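Local structure of peroxiredoxin (Akkermansia muciniphila, 6KHX) at residues 34-39 with 69-74; 43-48 with 81-86; 76-81 with 101-106. The protein probably reduces hydrogen peroxide and organic hydroperoxides through a reactive cysteine thiol, as a typical 2-Cys peroxiredoxin of thioredoxin fold. All blocks are in the same frame, centred on the assembly; numbering follows the deposited sequence.

Contact 1 (34-39 with 69-74); sequences KYVILF and AVVGCS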
loop_
_atom_site.group_PDB
_atom_site.type_symbol
_atom_site.label_atom_id
_atom_site.label_comp_id
_atom_site.label_asym_id
_atom_site.label_seq_id
_atom_site.Cartn_x
_atom_site.Cartn_y
_atom_site.Cartn_z
ATOM N N LYS B 34 8.181 43.330 -19.662
ATOM C CA LYS B 34 7.776 44.177 -18.547
ATOM C C LYS B 34 7.836 43.409 -17.229
ATOM O O LYS B 34 7.629 42.194 -17.189
ATOM C CB LYS B 34 6.356 44.724 -18.760
ATOM C CG LYS B 34 6.200 45.564 -20.016
ATOM C CD LYS B 34 4.883 46.312 -20.034
ATOM C CE LYS B 34 4.923 47.441 -21.058
ATOM N NZ LYS B 34 6.077 48.377 -20.857
ATOM N N TYR B 35 8.116 44.135 -16.149
ATOM C CA TYR B 35 7.825 43.629 -14.814
ATOM C C TYR B 35 6.317 43.562 -14.628
ATOM O O TYR B 35 5.552 44.158 -15.385
ATOM C CB TYR B 35 8.409 44.536 -13.733
ATOM C CG TYR B 35 9.880 44.820 -13.870
ATOM C CD1 TYR B 35 10.336 45.798 -14.751
ATOM C CD2 TYR B 35 10.817 44.130 -13.112
ATOM C CE1 TYR B 35 11.679 46.069 -14.882
ATOM C CE2 TYR B 35 12.168 44.397 -13.238
ATOM C CZ TYR B 35 12.589 45.367 -14.125
ATOM O OH TYR B 35 13.927 45.640 -14.256
ATOM N N VAL B 36 5.880 42.813 -13.622
ATOM C CA VAL B 36 4.457 42.710 -13.319
ATOM C C VAL B 36 4.254 42.938 -11.829
ATOM O O VAL B 36 4.931 42.320 -11.002
ATOM C CB VAL B 36 3.860 41.354 -13.742
ATOM C CG1 VAL B 36 2.367 41.326 -13.444
ATOM C CG2 VAL B 36 4.113 41.089 -15.214
ATOM N N ILE B 37 3.329 43.827 -11.492
ATOM C CA ILE B 37 2.773 43.905 -10.147
ATOM C C ILE B 37 1.404 43.242 -10.217
ATOM O O ILE B 37 0.477 43.767 -10.847
ATOM C CB ILE B 37 2.684 45.350 -9.642
ATOM C CG1 ILE B 37 4.072 45.871 -9.273
ATOM C CG2 ILE B 37 1.767 45.445 -8.431
ATOM C CD1 ILE B 37 4.587 45.329 -7.971
ATOM N N LEU B 38 1.288 42.064 -9.610
ATOM C CA LEU B 38 0.057 41.279 -9.625
ATOM C C LEU B 38 -0.569 41.338 -8.237
ATOM O O LEU B 38 0.072 40.952 -7.256
ATOM C CB LEU B 38 0.347 39.831 -10.028
ATOM C CG LEU B 38 -0.797 38.817 -9.946
ATOM C CD1 LEU B 38 -1.850 39.129 -10.999
ATOM C CD2 LEU B 38 -0.297 37.384 -10.095
ATOM N N PHE B 39 -1.800 41.836 -8.139
ATOM C CA PHE B 39 -2.439 41.927 -6.831
ATOM C C PHE B 39 -3.832 41.302 -6.850
ATOM O O PHE B 39 -4.612 41.497 -7.789
ATOM C CB PHE B 39 -2.489 43.388 -6.310
ATOM C CG PHE B 39 -3.475 44.273 -7.018
ATOM C CD1 PHE B 39 -3.154 44.877 -8.220
ATOM C CD2 PHE B 39 -4.712 44.533 -6.452
ATOM C CE1 PHE B 39 -4.064 45.700 -8.864
ATOM C CE2 PHE B 39 -5.625 45.360 -7.089
ATOM C CZ PHE B 39 -5.301 45.942 -8.296
ATOM N N ALA B 69 3.797 46.360 -15.656
ATOM C CA ALA B 69 2.394 46.150 -15.950
ATOM C C ALA B 69 1.671 45.873 -14.642
ATOM O O ALA B 69 2.128 45.054 -13.837
ATOM C CB ALA B 69 2.222 44.984 -16.919
ATOM N N VAL B 70 0.559 46.568 -14.420
ATOM C CA VAL B 70 -0.254 46.375 -13.226
ATOM C C VAL B 70 -1.413 45.459 -13.591
ATOM O O VAL B 70 -2.143 45.724 -14.558
ATOM C CB VAL B 70 -0.752 47.718 -12.671
ATOM C CG1 VAL B 70 -1.706 47.493 -11.512
ATOM C CG2 VAL B 70 0.418 48.564 -12.247
ATOM N N VAL B 71 -1.580 44.376 -12.829
ATOM C CA VAL B 71 -2.626 43.391 -13.083
ATOM C C VAL B 71 -3.318 43.088 -11.763
ATOM O O VAL B 71 -2.656 42.714 -10.785
ATOM C CB VAL B 71 -2.069 42.093 -13.701
ATOM C CG1 VAL B 71 -3.194 41.108 -13.985
ATOM C CG2 VAL B 71 -1.271 42.373 -14.964
ATOM N N GLY B 72 -4.639 43.262 -11.732
ATOM C CA GLY B 72 -5.444 42.860 -10.600
ATOM C C GLY B 72 -6.161 41.545 -10.860
ATOM O O GLY B 72 -6.361 41.136 -12.000
ATOM N N CYS B 73 -6.577 40.894 -9.777
ATOM C CA CYS B 73 -7.211 39.592 -9.892
ATOM C C CYS B 73 -8.080 39.322 -8.673
ATOM O O CYS B 73 -7.664 39.568 -7.536
ATOM C CB CYS B 73 -6.160 38.486 -10.031
ATOM S SG CYS B 73 -6.858 36.832 -10.157
ATOM N N SER B 74 -9.270 38.778 -8.925
ATOM C CA SER B 74 -10.120 38.211 -7.889
ATOM C C SER B 74 -10.806 36.984 -8.466
ATOM O O SER B 74 -10.768 36.743 -9.678
ATOM C CB SER B 74 -11.166 39.214 -7.383
ATOM O OG SER B 74 -12.311 39.219 -8.224
#

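Contact 2 (43-48 with 81-86); sequences KDFTFV and HWAWVN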
loop_
_atom_site.group_PDB
_atom_site.type_symbol
_atom_site.label_atom_id
_atom_site.label_comp_id
_atom_site.label_asym_id
_atom_site.label_seq_id
_atom_site.Cartn_x
_atom_site.Cartn_y
_atom_site.Cartn_z
ATOM N N LYS B 43 -13.345 40.453 -3.246
ATOM C CA LYS B 43 -14.686 40.477 -3.822
ATOM C C LYS B 43 -14.934 41.772 -4.585
ATOM O O LYS B 43 -14.649 42.859 -4.072
ATOM C CB LYS B 43 -15.737 40.338 -2.717
ATOM C CG LYS B 43 -16.064 38.921 -2.293
ATOM C CD LYS B 43 -17.073 38.939 -1.159
ATOM C CE LYS B 43 -17.086 37.628 -0.408
ATOM N NZ LYS B 43 -17.923 37.713 0.813
ATOM N N ASP B 44 -15.484 41.649 -5.793
ATOM C CA ASP B 44 -16.033 42.800 -6.498
ATOM C C ASP B 44 -17.201 43.391 -5.712
ATOM O O ASP B 44 -17.899 42.688 -4.977
ATOM C CB ASP B 44 -16.514 42.408 -7.903
ATOM C CG ASP B 44 -15.376 42.187 -8.889
ATOM O OD1 ASP B 44 -14.200 42.365 -8.517
ATOM O OD2 ASP B 44 -15.669 41.846 -10.053
ATOM N N PHE B 45 -17.411 44.700 -5.886
ATOM C CA PHE B 45 -18.519 45.443 -5.269
ATOM C C PHE B 45 -18.418 45.485 -3.748
ATOM O O PHE B 45 -19.435 45.484 -3.054
ATOM C CB PHE B 45 -19.890 44.897 -5.682
ATOM C CG PHE B 45 -20.126 44.914 -7.155
ATOM C CD1 PHE B 45 -20.467 46.090 -7.798
ATOM C CD2 PHE B 45 -20.016 43.754 -7.901
ATOM C CE1 PHE B 45 -20.689 46.110 -9.164
ATOM C CE2 PHE B 45 -20.239 43.767 -9.266
ATOM C CZ PHE B 45 -20.575 44.948 -9.898
ATOM N N THR B 46 -17.204 45.495 -3.206
ATOM C CA THR B 46 -17.062 45.667 -1.764
ATOM C C THR B 46 -16.446 47.031 -1.467
ATOM O O THR B 46 -16.807 48.023 -2.110
ATOM C CB THR B 46 -16.254 44.521 -1.133
ATOM O OG1 THR B 46 -15.061 44.270 -1.886
ATOM C CG2 THR B 46 -17.089 43.253 -1.084
ATOM N N PHE B 47 -15.533 47.101 -0.495
ATOM C CA PHE B 47 -15.197 48.367 0.157
ATOM C C PHE B 47 -13.746 48.777 -0.067
ATOM O O PHE B 47 -13.501 49.767 -0.761
ATOM C CB PHE B 47 -15.535 48.243 1.643
ATOM C CG PHE B 47 -16.815 47.489 1.904
ATOM C CD1 PHE B 47 -17.982 47.814 1.224
ATOM C CD2 PHE B 47 -16.840 46.431 2.803
ATOM C CE1 PHE B 47 -19.151 47.102 1.450
ATOM C CE2 PHE B 47 -18.008 45.721 3.038
ATOM C CZ PHE B 47 -19.165 46.056 2.363
ATOM N N VAL B 48 -12.772 48.066 0.512
ATOM C CA VAL B 48 -11.366 48.420 0.313
ATOM C C VAL B 48 -10.931 48.109 -1.112
ATOM O O VAL B 48 -10.119 48.834 -1.710
ATOM C CB VAL B 48 -10.480 47.684 1.334
ATOM C CG1 VAL B 48 -9.008 48.031 1.119
ATOM C CG2 VAL B 48 -10.896 48.026 2.740
ATOM N N HIS B 81 -16.530 41.786 -13.047
ATOM C CA HIS B 81 -15.512 42.803 -13.296
ATOM C C HIS B 81 -16.016 43.852 -14.284
ATOM O O HIS B 81 -15.895 45.062 -14.050
ATOM C CB HIS B 81 -14.241 42.148 -13.836
ATOM C CG HIS B 81 -13.528 41.277 -12.850
ATOM N ND1 HIS B 81 -13.906 41.176 -11.529
ATOM C CD2 HIS B 81 -12.466 40.448 -13.002
ATOM C CE1 HIS B 81 -13.101 40.331 -10.906
ATOM N NE2 HIS B 81 -12.220 39.876 -11.777
ATOM N N TRP B 82 -16.576 43.397 -15.408
ATOM C CA TRP B 82 -17.062 44.317 -16.430
ATOM C C TRP B 82 -18.190 45.197 -15.901
ATOM O O TRP B 82 -18.212 46.407 -16.151
ATOM C CB TRP B 82 -17.509 43.529 -17.660
ATOM C CG TRP B 82 -18.346 44.327 -18.607
ATOM C CD1 TRP B 82 -17.907 45.133 -19.620
ATOM C CD2 TRP B 82 -19.777 44.399 -18.626
ATOM N NE1 TRP B 82 -18.979 45.700 -20.266
ATOM C CE2 TRP B 82 -20.137 45.266 -19.674
ATOM C CE3 TRP B 82 -20.787 43.812 -17.856
ATOM C CZ2 TRP B 82 -21.463 45.558 -19.973
ATOM C CZ3 TRP B 82 -22.101 44.103 -18.154
ATOM C CH2 TRP B 82 -22.429 44.968 -19.203
ATOM N N ALA B 83 -19.143 44.611 -15.176
ATOM C CA ALA B 83 -20.197 45.411 -14.566
ATOM C C ALA B 83 -19.618 46.434 -13.594
ATOM O O ALA B 83 -20.109 47.565 -13.506
ATOM C CB ALA B 83 -21.203 44.499 -13.862
ATOM N N TRP B 84 -18.553 46.066 -12.879
ATOM C CA TRP B 84 -18.002 46.957 -11.863
ATOM C C TRP B 84 -17.273 48.137 -12.492
ATOM O O TRP B 84 -17.337 49.258 -11.973
ATOM C CB TRP B 84 -17.065 46.182 -10.943
ATOM C CG TRP B 84 -16.951 46.761 -9.578
ATOM C CD1 TRP B 84 -17.783 47.673 -9.004
ATOM C CD2 TRP B 84 -15.946 46.462 -8.601
ATOM N NE1 TRP B 84 -17.361 47.961 -7.727
ATOM C CE2 TRP B 84 -16.233 47.232 -7.459
ATOM C CE3 TRP B 84 -14.832 45.615 -8.583
ATOM C CZ2 TRP B 84 -15.448 47.180 -6.308
ATOM C CZ3 TRP B 84 -14.052 45.569 -7.441
ATOM C CH2 TRP B 84 -14.364 46.346 -6.320
ATOM N N VAL B 85 -16.550 47.909 -13.593
ATOM C CA VAL B 85 -15.916 49.030 -14.278
ATOM C C VAL B 85 -16.931 49.908 -14.994
ATOM O O VAL B 85 -16.578 51.003 -15.453
ATOM C CB VAL B 85 -14.843 48.577 -15.291
ATOM C CG1 VAL B 85 -13.802 47.692 -14.614
ATOM C CG2 VAL B 85 -15.475 47.902 -16.492
ATOM N N ASN B 86 -18.178 49.450 -15.123
ATOM C CA ASN B 86 -19.257 50.261 -15.665
ATOM C C ASN B 86 -20.170 50.822 -14.578
ATOM O O ASN B 86 -21.281 51.266 -14.880
ATOM C CB ASN B 86 -20.060 49.461 -16.689
ATOM C CG ASN B 86 -19.351 49.362 -18.032
ATOM O OD1 ASN B 86 -19.397 50.292 -18.838
ATOM N ND2 ASN B 86 -18.698 48.232 -18.279
#

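Contact 3 (76-81 with 101-106); sequences DSEFSH and IVSDIN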
loop_
_atom_site.group_PDB
_atom_site.type_symbol
_atom_site.label_atom_id
_atom_site.label_comp_id
_atom_site.label_asym_id
_atom_site.label_seq_id
_atom_site.Cartn_x
_atom_site.Cartn_y
_atom_site.Cartn_z
ATOM N N ASP B 76 -13.919 36.552 -8.748
ATOM C CA ASP B 76 -15.169 36.901 -9.407
ATOM C C ASP B 76 -15.063 36.677 -10.913
ATOM O O ASP B 76 -13.971 36.600 -11.485
ATOM C CB ASP B 76 -15.537 38.354 -9.126
ATOM C CG ASP B 76 -15.670 38.637 -7.652
ATOM O OD1 ASP B 76 -16.624 38.123 -7.028
ATOM O OD2 ASP B 76 -14.804 39.351 -7.111
ATOM N N SER B 77 -16.221 36.582 -11.558
ATOM C CA SER B 77 -16.261 36.372 -12.996
ATOM C C SER B 77 -15.841 37.634 -13.754
ATOM O O SER B 77 -15.813 38.746 -13.218
ATOM C CB SER B 77 -17.661 35.951 -13.434
ATOM O OG SER B 77 -18.490 37.084 -13.636
ATOM N N GLU B 78 -15.529 37.444 -15.037
ATOM C CA GLU B 78 -15.214 38.576 -15.900
ATOM C C GLU B 78 -16.420 39.491 -16.077
ATOM O O GLU B 78 -16.256 40.689 -16.335
ATOM C CB GLU B 78 -14.715 38.076 -17.261
ATOM C CG GLU B 78 -15.774 37.397 -18.149
ATOM C CD GLU B 78 -16.048 35.934 -17.773
ATOM O OE1 GLU B 78 -15.675 35.504 -16.660
ATOM O OE2 GLU B 78 -16.633 35.204 -18.600
ATOM N N PHE B 79 -17.634 38.950 -15.943
ATOM C CA PHE B 79 -18.830 39.775 -16.062
ATOM C C PHE B 79 -19.066 40.636 -14.824
ATOM O O PHE B 79 -19.525 41.773 -14.942
ATOM C CB PHE B 79 -20.046 38.898 -16.360
ATOM C CG PHE B 79 -20.111 38.433 -17.784
ATOM C CD1 PHE B 79 -19.451 37.287 -18.189
ATOM C CD2 PHE B 79 -20.820 39.161 -18.729
ATOM C CE1 PHE B 79 -19.508 36.870 -19.509
ATOM C CE2 PHE B 79 -20.880 38.748 -20.046
ATOM C CZ PHE B 79 -20.223 37.605 -20.438
ATOM N N SER B 80 -18.745 40.138 -13.631
ATOM C CA SER B 80 -18.780 41.016 -12.466
ATOM C C SER B 80 -17.741 42.126 -12.589
ATOM O O SER B 80 -18.023 43.287 -12.275
ATOM C CB SER B 80 -18.572 40.212 -11.189
ATOM O OG SER B 80 -19.676 39.359 -10.963
ATOM N N HIS B 81 -16.530 41.786 -13.047
ATOM C CA HIS B 81 -15.512 42.803 -13.296
ATOM C C HIS B 81 -16.016 43.852 -14.284
ATOM O O HIS B 81 -15.895 45.062 -14.050
ATOM C CB HIS B 81 -14.241 42.148 -13.836
ATOM C CG HIS B 81 -13.528 41.277 -12.850
ATOM N ND1 HIS B 81 -13.906 41.176 -11.529
ATOM C CD2 HIS B 81 -12.466 40.448 -13.002
ATOM C CE1 HIS B 81 -13.101 40.331 -10.906
ATOM N NE2 HIS B 81 -12.220 39.876 -11.777
ATOM N N ILE B 101 -7.888 43.301 -15.337
ATOM C CA ILE B 101 -8.442 42.701 -14.129
ATOM C C ILE B 101 -8.814 41.268 -14.476
ATOM O O ILE B 101 -9.776 41.033 -15.219
ATOM C CB ILE B 101 -9.651 43.473 -13.592
ATOM C CG1 ILE B 101 -9.323 44.970 -13.510
ATOM C CG2 ILE B 101 -10.063 42.901 -12.240
ATOM C CD1 ILE B 101 -10.497 45.848 -13.104
ATOM N N VAL B 102 -8.037 40.314 -13.958
ATOM C CA VAL B 102 -8.170 38.906 -14.313
ATOM C C VAL B 102 -9.305 38.278 -13.521
ATOM O O VAL B 102 -9.487 38.559 -12.330
ATOM C CB VAL B 102 -6.842 38.171 -14.053
ATOM C CG1 VAL B 102 -6.976 36.677 -14.354
ATOM C CG2 VAL B 102 -5.738 38.795 -14.864
ATOM N N SER B 103 -10.052 37.390 -14.167
ATOM C CA SER B 103 -11.090 36.614 -13.501
ATOM C C SER B 103 -10.531 35.236 -13.149
ATOM O O SER B 103 -10.378 34.380 -14.027
ATOM C CB SER B 103 -12.324 36.497 -14.392
ATOM O OG SER B 103 -13.236 35.545 -13.871
ATOM N N ASP B 104 -10.244 35.017 -11.864
ATOM C CA ASP B 104 -9.801 33.710 -11.369
ATOM C C ASP B 104 -11.019 32.861 -11.005
ATOM O O ASP B 104 -11.217 32.441 -9.864
ATOM C CB ASP B 104 -8.869 33.884 -10.173
ATOM C CG ASP B 104 -8.318 32.556 -9.649
ATOM O OD1 ASP B 104 -8.316 31.551 -10.391
ATOM O OD2 ASP B 104 -7.898 32.515 -8.474
ATOM N N ILE B 105 -11.830 32.597 -12.031
ATOM C CA ILE B 105 -13.166 32.048 -11.817
ATOM C C ILE B 105 -13.113 30.638 -11.236
ATOM O O ILE B 105 -14.043 30.219 -10.535
ATOM C CB ILE B 105 -13.953 32.093 -13.138
ATOM C CG1 ILE B 105 -15.448 31.873 -12.896
ATOM C CG2 ILE B 105 -13.402 31.080 -14.131
ATOM C CD1 ILE B 105 -16.320 32.441 -14.001
ATOM N N ASN B 106 -12.036 29.890 -11.490
ATOM C CA ASN B 106 -11.876 28.545 -10.952
ATOM C C ASN B 106 -11.120 28.514 -9.633
ATOM O O ASN B 106 -10.995 27.437 -9.035
ATOM C CB ASN B 106 -11.142 27.654 -11.959
ATOM C CG ASN B 106 -11.951 27.390 -13.202
ATOM O OD1 ASN B 106 -13.181 27.375 -13.167
ATOM N ND2 ASN B 106 -11.265 27.189 -14.317
#

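Contact 1 (34-39 with 69-74)
Two neighbouring parallel strands in the central sheet of the thioredoxin fold meet where Val36, Ile37, Leu38 and Phe39 pair with Ala69, Val70, Val71 and Gly72. Their axes approach to 4.8 Å and diverge by 21°, the modest twist of a parallel pair. The backbone ladder begins with Ala69 N giving to Tyr35 O and continues with Ile37 N to Ala69 O, Val71 N to Ile37 O and Phe39 N to Val71 O. A fifth bond, Cys73 N to Phe39 O, is weak and bent.

On the face carrying Val36, Leu38, Ala69 and Val71, the two methyls of Val71 divide the neighbouring strand between them: CG2 lies 4.1 Å from CG1 of Val36, and CG1 lies 3.8 Å from CD1 of Leu38. The other face is dominated by Phe39. With its CG between the backbone N and the carbonyl carbon (chi1 72°), the ring is laid across onto the neighbouring strand. CA of Gly72 sits over one ring face, 3.9 Å from the centroid, in a CH-pi contact, while CG1 of Val70 approaches the ring edge at CE1, 4.0 Å away. Because Gly72 has no side chain, the ring can settle directly on the backbone. A Phe56 ring from helix 48-58 stacks on Phe39, and Leu53 of that helix also touches it. An alanine at Phe39 would probably open a gap above Gly72 and leave Phe56 without its stacking partner. The arrangement, a twisted parallel ladder with aliphatic side chains on both faces and, on that of Ile37 and Val70, an aromatic ring packed over glycine, belongs to the buried sheet core of a thioredoxin-fold domain.

Contact 2 (43-48 with 81-86)
Asp44, in the loop leading to helix 48-58, meets His81 and Trp84 of helix 78-85. Its CB passes 3.7 Å from CE3 of Trp84. With CG anti to the carbonyl carbon (chi1 -75°), the carboxylate is carried toward the helix, where its oxygens part. OD1 lies 3.3 Å from the same CE3 and accepts a hydrogen bond from the hydroxyl of Tyr41. OD2 takes the hydrogen bond from ND1 of His81 at the ring edge, the planes 51° apart; the modelled length is too short to trust.

The indole of Trp84 lies against the loop backbone. CA of Asp44 stands over its six-membered ring, 3.8 Å from the centroid, in a CH-pi contact, and N of Phe45 lies over the same ring system. Phe45 then brings its own ring alongside, its plane inclined at 42° to the Trp84 five-membered ring, their centroids 4.2 Å apart. CB of Trp84 stands over the face of the Phe45 ring, a second CH-pi contact, and CB of Ala83 meets its edge at CZ, 4.0 Å away. The indole NE1 gives a hydrogen bond to Gly92 O. Trp84 also packs on Cys49 and Pro50 at the start of helix 48-58, where peroxiredoxins carry the peroxidatic cysteine, so the contact probably backs the active-site loop.

Ala83 of a second subunit also packs on Phe45, continuing the cluster into a subunit interface. Both oxygens of the buried Asp44 carboxylate are engaged: the imidazole bond, with the aromatic packing, joins the loop to the helix, while the phenol holds the other oxygen.

Contact 3 (76-81 with 101-106)
The backbones come closest where the start of helix 78-85 passes the end of strand 101-103, with CA of Glu78 5.2 Å from CA of Ser103. Ser103 makes the central polar link. Its OG, anti to the backbone N (chi1 169°), gives a hydrogen bond of 2.7 Å to Asp76 O, meeting that carbonyl in its plane and on a lone pair. Farther along, the methyl CD1 of Ile105 rests 3.8 Å from CB of Ser77. Ser77 is the helix N-cap: its OG accepts from Ser80 N, with a weaker bond from Phe79 N.

The far side of the His81 imidazole reaches the strand. NE2 gives a hydrogen bond to Val102 O at 3.1 Å; the acceptor lies near the ring plane, but the donor stands well above the carbonyl plane. CG2 of Ile101 covers one ring face, 3.8 Å from the centroid, and Ser77 O lies over the opposite face.

Glu78 directs OE2 away to a salt bridge with Lys43 of a second subunit, and OG of Ser80 is hydrogen-bonded to Ser80 of that subunit. The contact packs the helix of the beta-alpha-beta unit 68-74, 78-85, 101-103 on its second strand, beside a subunit interface. Val102 O and Asp44 engage the two ring nitrogens and fix the imidazole in rotation; with both nitrogens facing acceptors, one of them a carboxylate, the ring is probably protonated.

How the contacts relate
All three contacts are buried, yet they differ in depth and chemistry. Contact 1 lies about 5 Å, centre to centre, from the middle of the chain and is held by backbone bonds and apolar packing, with no other subunit touching it. Contacts 2 and 3 lie about 17 and 16 Å out and border a second subunit; contact 2 mixes one His-carboxylate bond with aromatic packing, and contact 3 rests on side-chain bonds to backbone carbonyls. They share helix 78-85 and His81, and Asp44 N and Asp76 OD2 probably form a hydrogen bond between them. Contact 3 also joins the sheet of contact 1: strands 68-74 and 101-103 are neighbours, Gly72 O probably accepting from Val102 N.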